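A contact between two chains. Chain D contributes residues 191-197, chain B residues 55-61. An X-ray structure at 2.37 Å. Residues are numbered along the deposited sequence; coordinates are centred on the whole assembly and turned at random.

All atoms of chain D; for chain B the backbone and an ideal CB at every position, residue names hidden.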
# COMPACT_ATOMS: atom_id res chain seq x y z
N SER D 191 -36.36 15.43 17.20
CA SER D 191 -36.20 16.80 17.66
C SER D 191 -34.78 17.34 17.39
O SER D 191 -34.62 18.49 16.96
CB SER D 191 -36.51 16.89 19.15
OG SER D 191 -35.42 16.42 19.93
N ARG D 192 -33.76 16.51 17.58
CA ARG D 192 -32.39 16.99 17.45
C ARG D 192 -32.02 17.13 15.98
O ARG D 192 -31.33 18.07 15.60
CB ARG D 192 -31.39 16.05 18.16
CG ARG D 192 -31.40 16.23 19.67
CD ARG D 192 -30.53 15.22 20.44
NE ARG D 192 -29.13 15.18 19.97
CZ ARG D 192 -28.25 16.16 20.15
NH1 ARG D 192 -28.63 17.29 20.74
NH2 ARG D 192 -27.01 16.03 19.70
N GLN D 193 -32.48 16.19 15.17
CA GLN D 193 -32.24 16.22 13.74
C GLN D 193 -32.96 17.42 13.09
O GLN D 193 -32.42 18.04 12.18
CB GLN D 193 -32.71 14.92 13.09
CG GLN D 193 -31.88 13.72 13.49
CD GLN D 193 -32.25 12.48 12.72
OE1 GLN D 193 -33.43 12.13 12.58
NE2 GLN D 193 -31.23 11.78 12.21
N LEU D 194 -34.18 17.74 13.54
CA LEU D 194 -34.92 18.85 12.93
C LEU D 194 -34.31 20.17 13.40
O LEU D 194 -34.36 21.16 12.70
CB LEU D 194 -36.42 18.79 13.26
CG LEU D 194 -37.14 17.75 12.40
CD1 LEU D 194 -38.63 17.63 12.67
CD2 LEU D 194 -36.89 18.04 10.93
N ALA D 195 -33.67 20.13 14.56
CA ALA D 195 -32.99 21.30 15.08
C ALA D 195 -31.87 21.76 14.14
O ALA D 195 -31.53 22.94 14.12
CB ALA D 195 -32.44 21.00 16.47
N VAL D 196 -31.29 20.83 13.38
CA VAL D 196 -30.27 21.17 12.38
C VAL D 196 -30.86 22.09 11.32
O VAL D 196 -30.21 23.02 10.84
CB VAL D 196 -29.67 19.90 11.71
CG1 VAL D 196 -28.91 20.25 10.42
CG2 VAL D 196 -28.76 19.14 12.68
N ASP D 197 -32.11 21.82 10.95
CA ASP D 197 -32.79 22.60 9.92
C ASP D 197 -33.64 23.74 10.44
O ASP D 197 -34.40 24.31 9.67
CB ASP D 197 -33.67 21.66 9.12
CG ASP D 197 -32.87 20.69 8.29
OD1 ASP D 197 -31.96 21.14 7.57
OD2 ASP D 197 -33.16 19.48 8.40
N UNK B 55 -23.45 28.64 16.46
CA UNK B 55 -24.82 28.17 16.57
C UNK B 55 -25.00 26.81 15.93
O UNK B 55 -25.61 25.93 16.52
CB UNK B 55 -25.78 29.18 15.93
N UNK B 56 -24.44 26.65 14.74
CA UNK B 56 -24.64 25.41 14.00
C UNK B 56 -23.89 24.27 14.69
O UNK B 56 -24.44 23.18 14.87
CB UNK B 56 -24.17 25.56 12.55
N UNK B 57 -22.65 24.51 15.10
CA UNK B 57 -21.85 23.45 15.74
C UNK B 57 -22.34 23.10 17.15
O UNK B 57 -22.21 21.97 17.58
CB UNK B 57 -20.38 23.88 15.81
N UNK B 58 -22.89 24.09 17.85
CA UNK B 58 -23.44 23.89 19.19
C UNK B 58 -24.44 22.73 19.28
O UNK B 58 -24.51 22.01 20.28
CB UNK B 58 -24.12 25.18 19.66
N UNK B 59 -25.25 22.57 18.23
CA UNK B 59 -26.26 21.53 18.20
C UNK B 59 -25.63 20.14 18.05
O UNK B 59 -25.90 19.22 18.83
CB UNK B 59 -27.25 21.79 17.06
N UNK B 60 -24.75 20.00 17.06
CA UNK B 60 -24.18 18.68 16.77
C UNK B 60 -23.07 18.28 17.73
O UNK B 60 -22.87 17.09 17.93
CB UNK B 60 -23.64 18.65 15.34
N UNK B 61 -22.39 19.23 18.36
CA UNK B 61 -21.33 18.87 19.29
C UNK B 61 -21.83 18.86 20.72
O UNK B 61 -21.14 18.36 21.61
CB UNK B 61 -20.15 19.84 19.15

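The two segments run nearly antiparallel, their helix axes crossing at -163° and approaching to 10.0 Å, a spacing wide enough that side chains must bridge much of the gap. All seven positions of chain B have helical backbone angles, so proline and glycine are the least natural choices, and little else is dictated where chain D is remote.

Position 55 finds nothing of the chain D stretch within 5.5 Å of its ideal CB, and almost any helix-compatible residue would do. It is Lys B55, which makes no contact here.

At position 56 CA-to-CB points sideways, again with nothing close. A short side chain would stop well short of chain D, whereas a long one could turn toward the carbonyls of Ala D195 and Val D196, which favour a donor if direct contact is to be made. The deposited residue is Glu B56, an acceptor. Its OE1 comes no nearer than 4.1 Å to Val D196 O, and these two oxygens form no bond; the carboxylate instead serves a neighbour on its own helix.

Positions 57 and 58 lie out of reach and leave the choice open. They are Glu B57 and Ser B58, neither touching the chain D stretch.

Position 59 is the one whose CB points toward chain D. Its ideal CB lies 5.3 Å from both Ala D195 CB and Val D196 CG2, so a medium aliphatic residue could pack there; a long one could pass the small alanine and reach the carbonyls of Ala D195 and Val D196. The carbonyl of Ala D195 is an acceptor, which suits lysine or arginine. Lys B59 takes this route, nearly extended beyond an m chi1, and its NZ donates a hydrogen bond to Ala D195 O at 3.2 Å. The same ammonium forms a salt bridge within the helix, NZ to Glu B56 OE1 at 3.5 Å, so it is paired with both the glutamate and the chain D carbonyl. The backbone takes part as well: Arg D192 NH2 reaches Lys B59 O at 3.5 Å in a weak hydrogen bond, to a backbone acceptor, so the bond does not itself select a side chain.

Position 60 points sideways, and its ideal CB stands about 5.8 Å from Val D196 CG2, the nearer of that residue's two methyls. Alanine would be tolerated but would leave a gap; a side chain with a methyl beyond CB, such as valine or threonine, could reach it. Thr B60 sets its CG2 4.3 Å from Val D196 CG2, while its OG1 makes a weak hydrogen bond back to Glu B57 O at 3.4 Å.

Position 61 points away and is unconstrained by this contact; it is Leu B61.

Chain B 55-61: KEESKTL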
# COMPACT_ATOMS: atom_id res chain seq x y z
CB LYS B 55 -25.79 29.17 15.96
CG LYS B 55 -26.26 30.24 16.95
CD LYS B 55 -26.76 31.47 16.21
CE LYS B 55 -27.85 31.12 15.23
NZ LYS B 55 -28.32 32.32 14.51
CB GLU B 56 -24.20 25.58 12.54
CG GLU B 56 -24.99 26.65 11.79
CD GLU B 56 -26.48 26.62 12.10
OE1 GLU B 56 -27.13 25.56 11.95
OE2 GLU B 56 -27.00 27.67 12.53
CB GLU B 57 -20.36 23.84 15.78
CG GLU B 57 -19.65 23.68 14.45
CD GLU B 57 -18.18 24.05 14.52
OE1 GLU B 57 -17.42 23.33 15.21
OE2 GLU B 57 -17.78 25.05 13.86
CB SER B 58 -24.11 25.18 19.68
OG SER B 58 -24.65 25.00 20.96
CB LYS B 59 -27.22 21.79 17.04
CG LYS B 59 -28.07 23.03 17.19
CD LYS B 59 -28.54 23.52 15.81
CE LYS B 59 -29.27 24.85 15.89
NZ LYS B 59 -29.56 25.39 14.52
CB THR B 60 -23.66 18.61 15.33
OG1 THR B 60 -22.92 19.81 15.04
CG2 THR B 60 -24.83 18.54 14.36
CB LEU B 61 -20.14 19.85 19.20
CG LEU B 61 -19.39 19.97 17.89
CD1 LEU B 61 -18.15 20.84 18.05
CD2 LEU B 61 -19.01 18.57 17.43
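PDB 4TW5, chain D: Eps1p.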